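Local coordinates for enoyl-CoA hydratase (Mycobacterium smegmatis, PDB 3PE8), which binds a zinc ion and probably catalyses the reversible addition of water to the double bond of enoyl-CoA thioesters, at residues V19-L33 / V57-D71. Sequence-based numbering, arbitrary orientation.
Sequences VRTLTLNRPQSRNAL and VIVTGADPVFCAGLD
N31 reaches across to the backbone carbonyls of A62 and F66, an example of one buried amide organising two loops that leave neighbouring strands. With its CG turned beside the backbone N (chi1 -66°), its ND2 enters the loop 62-66 and donates to A62 O at 3.0 Å, in the carbonyl plane on a lone pair. A second bond from ND2 meets F66 O at 3.1 Å from above that carbonyl's plane, and V65 O adds a weak one. OD1 on the other branch accepts from R26 N, so both ends of the amide are used and its rotation is fixed. R26 bends at chi3 (70°) to bring NH1 to D71 OD2 at 2.9 Å, a salt bridge on the anti lone pair, guanidinium and carboxylate planes 39° apart; the same NH1 also donates to A32 O. L33 packs CG against C67 SG at 3.6 Å, while L24 CD1 touches C67 CB. Upstream, T23 and T60 lie side by side on one face of the parallel strands. Helix 35-50 covers the L22 and L24 face, completing the beta-alpha-beta crossover 19-24, 35-50, 56-61 of the crotonase fold; the chain then leads to L70, whose side chain lies about 5 Å from the zinc ion held by E109 and H129.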
ATOM      1  N   VAL A  19     -23.561  27.369 -10.666  1.00 10.80           N
ATOM      2  CA  VAL A  19     -23.782  26.260  -9.752  1.00 10.33           C
ATOM      3  C   VAL A  19     -24.986  25.455 -10.205  1.00 11.52           C
ATOM      4  O   VAL A  19     -26.059  26.013 -10.406  1.00 12.37           O
ATOM      5  CB  VAL A  19     -23.974  26.771  -8.308  1.00 11.58           C
ATOM      6  CG1 VAL A  19     -24.217  25.571  -7.332  1.00 12.31           C
ATOM      7  CG2 VAL A  19     -22.771  27.637  -7.854  1.00 12.78           C
ATOM      8  N   ARG A  20     -24.789  24.142 -10.400  1.00 11.19           N
ATOM      9  CA  ARG A  20     -25.885  23.272 -10.838  1.00 11.97           C
ATOM     10  C   ARG A  20     -26.369  22.486  -9.633  1.00 11.68           C
ATOM     11  O   ARG A  20     -25.594  21.769  -9.013  1.00 10.49           O
ATOM     12  CB  ARG A  20     -25.453  22.307 -11.927  1.00 13.11           C
ATOM     13  CG  ARG A  20     -26.647  21.421 -12.362  1.00 14.64           C
ATOM     14  CD  ARG A  20     -26.495  20.871 -13.718  1.00 16.26           C
ATOM     15  NE  ARG A  20     -26.464  21.921 -14.722  1.00 14.96           N
ATOM     16  CZ  ARG A  20     -26.096  21.714 -15.968  1.00 17.49           C
ATOM     17  NH1 ARG A  20     -25.728  20.483 -16.354  1.00 19.40           N
ATOM     18  NH2 ARG A  20     -26.084  22.727 -16.847  1.00 19.00           N
ATOM     19  N   THR A  21     -27.649  22.653  -9.297  1.00 11.06           N
ATOM     20  CA  THR A  21     -28.259  21.915  -8.220  1.00 10.95           C
ATOM     21  C   THR A  21     -29.050  20.756  -8.808  1.00 10.45           C
ATOM     22  O   THR A  21     -29.906  20.954  -9.700  1.00 11.55           O
ATOM     23  CB  THR A  21     -29.181  22.822  -7.376  1.00 12.25           C
ATOM     24  OG1 THR A  21     -28.459  23.972  -6.882  1.00 13.83           O
ATOM     25  CG2 THR A  21     -29.769  22.041  -6.171  1.00 11.94           C
ATOM     26  N   LEU A  22     -28.771  19.556  -8.306  1.00 10.12           N
ATOM     27  CA  LEU A  22     -29.450  18.317  -8.714  1.00 10.27           C
ATOM     28  C   LEU A  22     -30.261  17.893  -7.493  1.00 10.32           C
ATOM     29  O   LEU A  22     -29.694  17.629  -6.416  1.00 11.19           O
ATOM     30  CB  LEU A  22     -28.413  17.246  -9.052  1.00 10.39           C
ATOM     31  CG  LEU A  22     -27.419  17.595 -10.170  1.00 10.63           C
ATOM     32  CD1 LEU A  22     -26.408  16.455 -10.354  1.00 11.59           C
ATOM     33  CD2 LEU A  22     -28.161  17.922 -11.487  1.00 13.40           C
ATOM     34  N   THR A  23     -31.579  17.905  -7.650  1.00 10.09           N
ATOM     35  CA  THR A  23     -32.493  17.588  -6.537  1.00 10.52           C
ATOM     36  C   THR A  23     -33.154  16.249  -6.810  1.00 10.06           C
ATOM     37  O   THR A  23     -33.948  16.140  -7.738  1.00 12.55           O
ATOM     38  CB  THR A  23     -33.542  18.684  -6.342  1.00 11.82           C
ATOM     39  OG1 THR A  23     -32.890  19.964  -6.123  1.00 12.67           O
ATOM     40  CG2 THR A  23     -34.466  18.332  -5.144  1.00 13.14           C
ATOM     41  N   LEU A  24     -32.826  15.228  -6.005  1.00 10.57           N
ATOM     42  CA  LEU A  24     -33.502  13.931  -6.055  1.00 11.69           C
ATOM     43  C   LEU A  24     -34.992  14.174  -5.810  1.00 11.87           C
ATOM     44  O   LEU A  24     -35.349  14.831  -4.850  1.00 13.39           O
ATOM     45  CB  LEU A  24     -32.959  12.979  -4.992  1.00 11.38           C
ATOM     46  CG  LEU A  24     -31.440  12.764  -4.930  1.00 13.05           C
ATOM     47  CD1 LEU A  24     -31.137  11.884  -3.715  1.00 13.28           C
ATOM     48  CD2 LEU A  24     -30.884  12.123  -6.208  1.00 14.05           C
ATOM     49  N   ASN A  25     -35.853  13.704  -6.706  1.00 12.25           N
ATOM     50  CA  ASN A  25     -37.242  14.138  -6.707  1.00 13.00           C
ATOM     51  C   ASN A  25     -38.245  12.971  -6.799  1.00 13.45           C
ATOM     52  O   ASN A  25     -39.097  12.916  -7.710  1.00 14.88           O
ATOM     53  CB  ASN A  25     -37.503  15.183  -7.829  1.00 13.96           C
ATOM     54  CG  ASN A  25     -38.828  15.903  -7.648  1.00 16.72           C
ATOM     55  OD1 ASN A  25     -39.215  16.238  -6.511  1.00 19.05           O
ATOM     56  ND2 ASN A  25     -39.538  16.129  -8.755  1.00 16.54           N
ATOM     57  N   ARG A  26     -38.120  12.043  -5.856  1.00 13.29           N
ATOM     58  CA  ARG A  26     -39.137  11.012  -5.679  1.00 14.52           C
ATOM     59  C   ARG A  26     -39.561  11.024  -4.221  1.00 14.45           C
ATOM     60  O   ARG A  26     -39.454  10.010  -3.534  1.00 14.25           O
ATOM     61  CB  ARG A  26     -38.640   9.611  -6.087  1.00 15.18           C
ATOM     62  CG  ARG A  26     -38.164   9.484  -7.537  1.00 16.36           C
ATOM     63  CD  ARG A  26     -37.689   8.094  -7.809  1.00 17.98           C
ATOM     64  NE  ARG A  26     -38.817   7.148  -7.828  1.00 19.79           N
ATOM     65  CZ  ARG A  26     -38.933   6.024  -7.120  1.00 19.68           C
ATOM     66  NH1 ARG A  26     -37.996   5.624  -6.253  1.00 19.77           N
ATOM     67  NH2 ARG A  26     -40.013   5.263  -7.302  1.00 22.90           N
ATOM     68  N   PRO A  27     -40.091  12.163  -3.752  1.00 14.56           N
ATOM     69  CA  PRO A  27     -40.394  12.225  -2.318  1.00 15.05           C
ATOM     70  C   PRO A  27     -41.479  11.240  -1.894  1.00 16.04           C
ATOM     71  O   PRO A  27     -41.496  10.791  -0.739  1.00 16.04           O
ATOM     72  CB  PRO A  27     -40.829  13.683  -2.111  1.00 15.98           C
ATOM     73  CG  PRO A  27     -41.201  14.185  -3.453  1.00 16.38           C
ATOM     74  CD  PRO A  27     -40.310  13.462  -4.410  1.00 15.56           C
ATOM     75  N   GLN A  28     -42.379  10.894  -2.806  1.00 15.04           N
ATOM     76  CA  GLN A  28     -43.419   9.916  -2.529  1.00 16.85           C
ATOM     77  C   GLN A  28     -42.845   8.544  -2.164  1.00 15.77           C
ATOM     78  O   GLN A  28     -43.551   7.711  -1.599  1.00 15.91           O
ATOM     79  CB  GLN A  28     -44.373   9.819  -3.743  1.00 18.03           C
ATOM     80  CG  GLN A  28     -43.727   9.202  -5.015  1.00 24.57           C
ATOM     81  CD  GLN A  28     -42.850  10.133  -5.905  1.00 27.02           C
ATOM     82  OE1 GLN A  28     -42.565  11.314  -5.597  1.00 21.47           O
ATOM     83  NE2 GLN A  28     -42.457   9.580  -7.063  1.00 33.09           N
ATOM     84  N   SER A  29     -41.569   8.309  -2.502  1.00 14.15           N
ATOM     85  CA  SER A  29     -40.823   7.080  -2.243  1.00 15.42           C
ATOM     86  C   SER A  29     -39.528   7.367  -1.459  1.00 14.24           C
ATOM     87  O   SER A  29     -38.537   6.615  -1.526  1.00 14.58           O
ATOM     88  CB  SER A  29     -40.475   6.392  -3.567  1.00 16.25           C
ATOM     89  OG  SER A  29     -41.669   5.990  -4.219  1.00 22.09           O
ATOM     90  N   ARG A  30     -39.531   8.465  -0.699  1.00 13.36           N
ATOM     91  CA  ARG A  30     -38.370   8.849   0.137  1.00 13.37           C
ATOM     92  C   ARG A  30     -37.085   9.010  -0.681  1.00 12.64           C
ATOM     93  O   ARG A  30     -35.979   8.765  -0.175  1.00 11.60           O
ATOM     94  CB  ARG A  30     -38.171   7.849   1.279  1.00 13.44           C
ATOM     95  CG  ARG A  30     -39.320   7.793   2.207  1.00 18.09           C
ATOM     96  CD  ARG A  30     -39.086   6.721   3.272  1.00 23.47           C
ATOM     97  NE  ARG A  30     -40.099   6.810   4.300  1.00 29.82           N
ATOM     98  CZ  ARG A  30     -41.219   6.101   4.338  1.00 33.08           C
ATOM     99  NH1 ARG A  30     -41.491   5.187   3.403  1.00 36.70           N
ATOM    100  NH2 ARG A  30     -42.074   6.308   5.342  1.00 35.88           N
ATOM    101  N   ASN A  31     -37.243   9.477  -1.913  1.00 12.88           N
ATOM    102  CA  ASN A  31     -36.159   9.669  -2.849  1.00 12.43           C
ATOM    103  C   ASN A  31     -35.347   8.404  -3.057  1.00 13.11           C
ATOM    104  O   ASN A  31     -34.149   8.471  -3.333  1.00 12.20           O
ATOM    105  CB  ASN A  31     -35.270  10.844  -2.393  1.00 12.70           C
ATOM    106  CG  ASN A  31     -36.006  12.167  -2.437  1.00 12.13           C
ATOM    107  OD1 ASN A  31     -36.937  12.337  -3.247  1.00 12.55           O
ATOM    108  ND2 ASN A  31     -35.632  13.090  -1.546  1.00 11.03           N
ATOM    109  N   ALA A  32     -36.003   7.256  -2.953  1.00 14.27           N
ATOM    110  CA  ALA A  32     -35.344   5.970  -3.181  1.00 14.46           C
ATOM    111  C   ALA A  32     -34.771   5.931  -4.602  1.00 15.48           C
ATOM    112  O   ALA A  32     -35.362   6.470  -5.569  1.00 15.53           O
ATOM    113  CB  ALA A  32     -36.319   4.806  -2.922  1.00 14.51           C
ATOM    114  N   LEU A  33     -33.607   5.298  -4.721  1.00 16.03           N
ATOM    115  CA  LEU A  33     -32.869   5.245  -5.978  1.00 15.84           C
ATOM    116  C   LEU A  33     -33.353   4.073  -6.832  1.00 16.75           C
ATOM    117  O   LEU A  33     -32.815   2.946  -6.790  1.00 16.75           O
ATOM    118  CB  LEU A  33     -31.378   5.130  -5.701  1.00 15.40           C
ATOM    119  CG  LEU A  33     -30.823   6.269  -4.860  1.00 15.62           C
ATOM    120  CD1 LEU A  33     -29.381   5.988  -4.515  1.00 19.44           C
ATOM    121  CD2 LEU A  33     -30.980   7.659  -5.493  1.00 16.03           C
ATOM    122  N   VAL A  57     -21.343  21.624  -8.347  1.00  9.60           N
ATOM    123  CA  VAL A  57     -22.607  20.897  -8.227  1.00  9.61           C
ATOM    124  C   VAL A  57     -23.058  20.853  -6.755  1.00  9.75           C
ATOM    125  O   VAL A  57     -22.218  20.609  -5.854  1.00  9.54           O
ATOM    126  CB  VAL A  57     -22.478  19.438  -8.762  1.00  9.62           C
ATOM    127  CG1 VAL A  57     -23.787  18.672  -8.578  1.00 11.84           C
ATOM    128  CG2 VAL A  57     -22.102  19.421 -10.273  1.00 11.16           C
ATOM    129  N   ILE A  58     -24.356  21.080  -6.517  1.00  9.47           N
ATOM    130  CA  ILE A  58     -24.998  20.779  -5.235  1.00  9.42           C
ATOM    131  C   ILE A  58     -25.949  19.617  -5.440  1.00  9.57           C
ATOM    132  O   ILE A  58     -26.779  19.671  -6.363  1.00 11.22           O
ATOM    133  CB  ILE A  58     -25.774  22.019  -4.674  1.00  9.55           C
ATOM    134  CG1 ILE A  58     -24.817  23.185  -4.421  1.00 10.02           C
ATOM    135  CG2 ILE A  58     -26.576  21.654  -3.399  1.00  8.64           C
ATOM    136  CD1 ILE A  58     -25.501  24.511  -4.115  1.00 10.33           C
ATOM    137  N   VAL A  59     -25.870  18.614  -4.574  1.00  9.04           N
ATOM    138  CA  VAL A  59     -26.812  17.513  -4.590  1.00  8.65           C
ATOM    139  C   VAL A  59     -27.690  17.622  -3.351  1.00  9.13           C
ATOM    140  O   VAL A  59     -27.167  17.759  -2.249  1.00  9.11           O
ATOM    141  CB  VAL A  59     -26.109  16.138  -4.596  1.00  9.40           C
ATOM    142  CG1 VAL A  59     -27.143  14.972  -4.475  1.00 10.93           C
ATOM    143  CG2 VAL A  59     -25.287  15.920  -5.873  1.00 10.98           C
ATOM    144  N   THR A  60     -29.021  17.535  -3.531  1.00  8.65           N
ATOM    145  CA  THR A  60     -29.915  17.597  -2.379  1.00  9.07           C
ATOM    146  C   THR A  60     -31.115  16.743  -2.683  1.00 10.35           C
ATOM    147  O   THR A  60     -31.237  16.219  -3.799  1.00 11.09           O
ATOM    148  CB  THR A  60     -30.249  19.064  -2.013  1.00  9.94           C
ATOM    149  OG1 THR A  60     -30.791  19.126  -0.684  1.00  9.57           O
ATOM    150  CG2 THR A  60     -31.223  19.735  -2.998  1.00 10.73           C
ATOM    151  N   GLY A  61     -32.000  16.610  -1.711  1.00  9.65           N
ATOM    152  CA  GLY A  61     -33.252  15.869  -1.916  1.00 10.15           C
ATOM    153  C   GLY A  61     -34.482  16.723  -1.727  1.00  9.84           C
ATOM    154  O   GLY A  61     -34.491  17.653  -0.908  1.00 10.69           O
ATOM    155  N   ALA A  62     -35.551  16.376  -2.436  1.00 10.92           N
ATOM    156  CA  ALA A  62     -36.862  16.926  -2.138  1.00 11.48           C
ATOM    157  C   ALA A  62     -37.223  16.582  -0.699  1.00 11.64           C
ATOM    158  O   ALA A  62     -36.986  15.467  -0.267  1.00 12.99           O
ATOM    159  CB  ALA A  62     -37.904  16.365  -3.117  1.00 12.34           C
ATOM    160  N   ASP A  63     -37.760  17.524   0.063  1.00 11.40           N
ATOM    161  CA  ASP A  63     -38.061  17.256   1.469  1.00 11.86           C
ATOM    162  C   ASP A  63     -39.124  16.151   1.644  1.00 11.92           C
ATOM    163  O   ASP A  63     -39.961  15.933   0.754  1.00 12.20           O
ATOM    164  CB  ASP A  63     -38.546  18.524   2.183  1.00 11.32           C
ATOM    165  CG  ASP A  63     -37.404  19.397   2.732  1.00 15.30           C
ATOM    166  OD1 ASP A  63     -36.284  18.928   2.930  1.00 14.77           O
ATOM    167  OD2 ASP A  63     -37.704  20.587   3.052  1.00 19.04           O
ATOM    168  N   PRO A  64     -39.121  15.482   2.810  1.00 12.48           N
ATOM    169  CA  PRO A  64     -38.282  15.739   3.984  1.00 12.87           C
ATOM    170  C   PRO A  64     -37.129  14.772   4.172  1.00 13.48           C
ATOM    171  O   PRO A  64     -36.446  14.858   5.201  1.00 14.16           O
ATOM    172  CB  PRO A  64     -39.278  15.561   5.114  1.00 13.43           C
ATOM    173  CG  PRO A  64     -40.095  14.347   4.620  1.00 13.40           C
ATOM    174  CD  PRO A  64     -40.236  14.565   3.131  1.00 13.67           C
ATOM    175  N   VAL A  65     -36.910  13.871   3.214  1.00 13.53           N
ATOM    176  CA  VAL A  65     -35.870  12.846   3.303  1.00 13.14           C
ATOM    177  C   VAL A  65     -34.797  13.198   2.272  1.00 12.42           C
ATOM    178  O   VAL A  65     -35.122  13.687   1.201  1.00 13.60           O
ATOM    179  CB  VAL A  65     -36.474  11.456   3.069  1.00 14.11           C
ATOM    180  CG1 VAL A  65     -35.373  10.390   2.925  1.00 16.10           C
ATOM    181  CG2 VAL A  65     -37.458  11.086   4.201  1.00 14.57           C
ATOM    182  N   PHE A  66     -33.512  13.012   2.576  1.00 10.47           N
ATOM    183  CA  PHE A  66     -32.464  13.178   1.558  1.00  9.54           C
ATOM    184  C   PHE A  66     -32.529  12.003   0.577  1.00 10.67           C
ATOM    185  O   PHE A  66     -32.842  12.199  -0.611  1.00  9.60           O
ATOM    186  CB  PHE A  66     -31.060  13.327   2.171  1.00  9.15           C
ATOM    187  CG  PHE A  66     -29.964  13.260   1.149  1.00  8.22           C
ATOM    188  CD1 PHE A  66     -29.700  14.350   0.329  1.00 10.26           C
ATOM    189  CD2 PHE A  66     -29.174  12.141   1.030  1.00  8.58           C
ATOM    190  CE1 PHE A  66     -28.701  14.303  -0.614  1.00 11.67           C
ATOM    191  CE2 PHE A  66     -28.123  12.104   0.108  1.00 11.86           C
ATOM    192  CZ  PHE A  66     -27.906  13.173  -0.727  1.00 11.30           C
ATOM    193  N   CYS A  67     -32.326  10.787   1.076  1.00  9.96           N
ATOM    194  CA  CYS A  67     -32.367   9.567   0.249  1.00  9.68           C
ATOM    195  C   CYS A  67     -32.413   8.348   1.162  1.00 11.08           C
ATOM    196  O   CYS A  67     -31.497   8.171   1.974  1.00 11.08           O
ATOM    197  CB  CYS A  67     -31.137   9.490  -0.667  1.00  9.21           C
ATOM    198  SG  CYS A  67     -31.138   8.029  -1.710  1.00 12.03           S
ATOM    199  N   ALA A  68     -33.476   7.541   1.026  1.00 12.37           N
ATOM    200  CA  ALA A  68     -33.678   6.337   1.851  1.00 13.60           C
ATOM    201  C   ALA A  68     -32.899   5.131   1.370  1.00 14.61           C
ATOM    202  O   ALA A  68     -32.989   4.098   2.025  1.00 15.66           O
ATOM    203  CB  ALA A  68     -35.180   5.985   1.911  1.00 15.46           C
ATOM    204  N   GLY A  69     -32.187   5.242   0.241  1.00 15.34           N
ATOM    205  CA  GLY A  69     -31.369   4.135  -0.297  1.00 16.70           C
ATOM    206  C   GLY A  69     -31.919   3.590  -1.606  1.00 19.18           C
ATOM    207  O   GLY A  69     -32.760   4.190  -2.238  1.00 18.35           O
ATOM    208  N   LEU A  70     -31.442   2.411  -1.980  1.00 21.42           N
ATOM    209  CA  LEU A  70     -31.887   1.766  -3.213  1.00 25.97           C
ATOM    210  C   LEU A  70     -33.362   1.439  -3.088  1.00 28.15           C
ATOM    211  O   LEU A  70     -33.858   1.151  -1.980  1.00 27.98           O
ATOM    212  CB  LEU A  70     -31.049   0.506  -3.458  1.00 26.92           C
ATOM    213  CG  LEU A  70     -29.844   0.668  -4.385  1.00 30.91           C
ATOM    214  CD1 LEU A  70     -28.960   1.887  -4.124  1.00 33.18           C
ATOM    215  CD2 LEU A  70     -29.017  -0.664  -4.318  1.00 35.59           C
ATOM    216  N   ASP A  71     -34.093   1.522  -4.207  1.00 30.12           N
ATOM    217  CA  ASP A  71     -35.515   1.159  -4.218  1.00 32.48           C
ATOM    218  C   ASP A  71     -35.588  -0.375  -4.128  1.00 35.00           C
ATOM    219  O   ASP A  71     -35.333  -1.080  -5.106  1.00 35.53           O
ATOM    220  CB  ASP A  71     -36.224   1.723  -5.472  1.00 32.52           C
ATOM    221  CG  ASP A  71     -37.754   1.737  -5.340  1.00 35.38           C
ATOM    222  OD1 ASP A  71     -38.317   0.650  -5.047  1.00 36.03           O
ATOM    223  OD2 ASP A  71     -38.397   2.818  -5.524  1.00 34.02           O
TER